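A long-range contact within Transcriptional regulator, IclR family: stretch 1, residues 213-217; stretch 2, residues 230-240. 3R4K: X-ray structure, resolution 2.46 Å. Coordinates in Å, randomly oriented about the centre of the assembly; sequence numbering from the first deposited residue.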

# COMPACT_ATOMS: atom_id res chain seq x y z
N ALA A 213 2.14 0.60 -17.70
CA ALA A 213 1.80 -0.32 -18.78
C ALA A 213 2.84 -1.39 -18.97
O ALA A 213 4.04 -1.14 -18.79
CB ALA A 213 1.62 0.45 -20.09
N LEU A 214 2.37 -2.58 -19.39
CA LEU A 214 3.16 -3.74 -19.73
C LEU A 214 3.15 -3.86 -21.25
O LEU A 214 2.08 -3.84 -21.86
CB LEU A 214 2.60 -5.00 -19.04
CG LEU A 214 3.35 -6.29 -19.31
CD1 LEU A 214 4.76 -6.22 -18.80
CD2 LEU A 214 2.62 -7.47 -18.72
N ALA A 215 4.34 -3.93 -21.88
CA ALA A 215 4.41 -3.93 -23.34
C ALA A 215 5.30 -5.00 -23.92
O ALA A 215 6.19 -5.52 -23.25
CB ALA A 215 4.89 -2.57 -23.83
N VAL A 216 5.06 -5.29 -25.22
CA VAL A 216 5.83 -6.20 -26.08
C VAL A 216 6.30 -5.38 -27.28
O VAL A 216 5.46 -4.89 -28.03
CB VAL A 216 4.98 -7.45 -26.51
CG1 VAL A 216 5.71 -8.30 -27.55
CG2 VAL A 216 4.62 -8.29 -25.29
N ALA A 217 7.62 -5.16 -27.41
CA ALA A 217 8.25 -4.40 -28.51
C ALA A 217 8.88 -5.37 -29.47
O ALA A 217 9.72 -6.19 -29.09
CB ALA A 217 9.29 -3.43 -27.98
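Stretch 2, residues 230-240: TIPPALRAAGL

How does the second stretch lie on the first? Residues 230-240 form part of a helix that packs on the strand 213-217 and runs roughly antiparallel to it, with 152° between their N-to-C directions and 8.9 Å between the axes at closest approach. The register follows from this direction: the CA of Leu214 is nearest the CA of Gly239, at 6.2 Å, while the CA of Ala215 is 7.3 Å from the CA of Leu235.

What shapes the helix backbone? Successive turns are held by bonds such as Leu235 N to Ile231 O at 2.9 Å and Gly239 N to Leu235 O, also 2.9 Å. The helix is kinked at Pro232 and Pro233, whose ring nitrogens carry no hydrogen to donate to the preceding turn. The next bond, Ala234 N to Thr230 O, is weak at 3.4 Å.

Which side chains meet? The strand alternates, so Leu214 and Val216 point toward the helix while Ala215 points away. From the helix, Ile231, Leu235 and Ala238 point toward the strand. Leu235, with chi1 t and chi2 p, reaches both strand residues: its CD1 lies 4.0 Å from CG of Leu214 and 4.1 Å from CG2 of Val216. On the N-terminal side of Leu235, CG2 of Ile231 meets CG1 of Val216 at 4.0 Å; a turn farther on, CB of Ala238 lies 3.8 Å from CD2 of Leu214.

Does backbone take part? It does, but by packing alone, since no hydrogen bond crosses between the stretches. CD1 of Leu235 approaches the carbonyl O of Leu214 to 3.4 Å, and CD2 of Leu214 rests 3.6 Å from N of Gly239. Gly239 thus meets the leucine through its main chain. The contact is small and apolar, burying 276 Å² over both sides.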

# COMPACT_ATOMS: atom_id res chain seq x y z
N THR A 230 -0.96 -14.08 -31.69
CA THR A 230 -0.43 -14.71 -30.47
C THR A 230 -0.02 -13.67 -29.40
O THR A 230 -0.16 -13.96 -28.20
CB THR A 230 0.78 -15.59 -30.85
OG1 THR A 230 0.34 -16.64 -31.70
CG2 THR A 230 1.59 -16.13 -29.65
N ILE A 231 0.53 -12.51 -29.81
CA ILE A 231 0.99 -11.50 -28.85
C ILE A 231 -0.20 -10.97 -28.00
O ILE A 231 -0.08 -11.04 -26.77
CB ILE A 231 1.82 -10.36 -29.51
CG1 ILE A 231 3.20 -10.90 -29.99
CG2 ILE A 231 1.98 -9.16 -28.55
CD1 ILE A 231 3.95 -10.03 -30.98
N PRO A 232 -1.32 -10.48 -28.58
CA PRO A 232 -2.41 -9.95 -27.74
C PRO A 232 -2.94 -10.91 -26.63
O PRO A 232 -2.97 -10.44 -25.49
CB PRO A 232 -3.49 -9.59 -28.76
CG PRO A 232 -2.71 -9.24 -29.99
CD PRO A 232 -1.63 -10.27 -30.01
N PRO A 233 -3.30 -12.21 -26.85
CA PRO A 233 -3.73 -13.05 -25.71
C PRO A 233 -2.66 -13.23 -24.63
O PRO A 233 -2.99 -13.23 -23.44
CB PRO A 233 -4.06 -14.40 -26.35
CG PRO A 233 -4.17 -14.16 -27.79
CD PRO A 233 -3.33 -12.98 -28.11
N ALA A 234 -1.39 -13.40 -25.05
CA ALA A 234 -0.26 -13.60 -24.15
C ALA A 234 -0.01 -12.36 -23.30
O ALA A 234 0.18 -12.49 -22.08
CB ALA A 234 0.98 -13.97 -24.94
N LEU A 235 -0.06 -11.16 -23.92
CA LEU A 235 0.15 -9.88 -23.23
C LEU A 235 -1.00 -9.59 -22.25
O LEU A 235 -0.72 -9.21 -21.11
CB LEU A 235 0.35 -8.73 -24.23
CG LEU A 235 0.41 -7.30 -23.68
CD1 LEU A 235 1.60 -7.06 -22.77
CD2 LEU A 235 0.41 -6.31 -24.78
N ARG A 236 -2.26 -9.79 -22.67
CA ARG A 236 -3.46 -9.58 -21.83
C ARG A 236 -3.38 -10.41 -20.56
O ARG A 236 -3.60 -9.87 -19.47
CB ARG A 236 -4.75 -9.91 -22.59
CG ARG A 236 -5.13 -8.86 -23.62
CD ARG A 236 -6.47 -9.22 -24.25
NE ARG A 236 -6.70 -8.56 -25.54
CZ ARG A 236 -7.25 -7.36 -25.69
NH1 ARG A 236 -7.59 -6.64 -24.62
NH2 ARG A 236 -7.45 -6.86 -26.90
N ALA A 237 -3.00 -11.70 -20.69
CA ALA A 237 -2.84 -12.64 -19.59
C ALA A 237 -1.73 -12.19 -18.64
O ALA A 237 -1.94 -12.16 -17.42
CB ALA A 237 -2.55 -14.04 -20.14
N ALA A 238 -0.56 -11.80 -19.18
CA ALA A 238 0.59 -11.34 -18.40
C ALA A 238 0.26 -10.05 -17.63
O ALA A 238 0.66 -9.92 -16.47
CB ALA A 238 1.79 -11.12 -19.29
N GLY A 239 -0.49 -9.15 -18.26
CA GLY A 239 -0.94 -7.91 -17.64
C GLY A 239 -1.82 -8.15 -16.41
O GLY A 239 -1.61 -7.52 -15.37
N LEU A 240 -2.78 -9.09 -16.52
CA LEU A 240 -3.69 -9.47 -15.44
C LEU A 240 -2.92 -10.17 -14.32
O LEU A 240 -3.16 -9.89 -13.14
CB LEU A 240 -4.83 -10.37 -15.94
CG LEU A 240 -5.84 -9.72 -16.91
CD1 LEU A 240 -6.59 -10.77 -17.68
CD2 LEU A 240 -6.80 -8.75 -16.19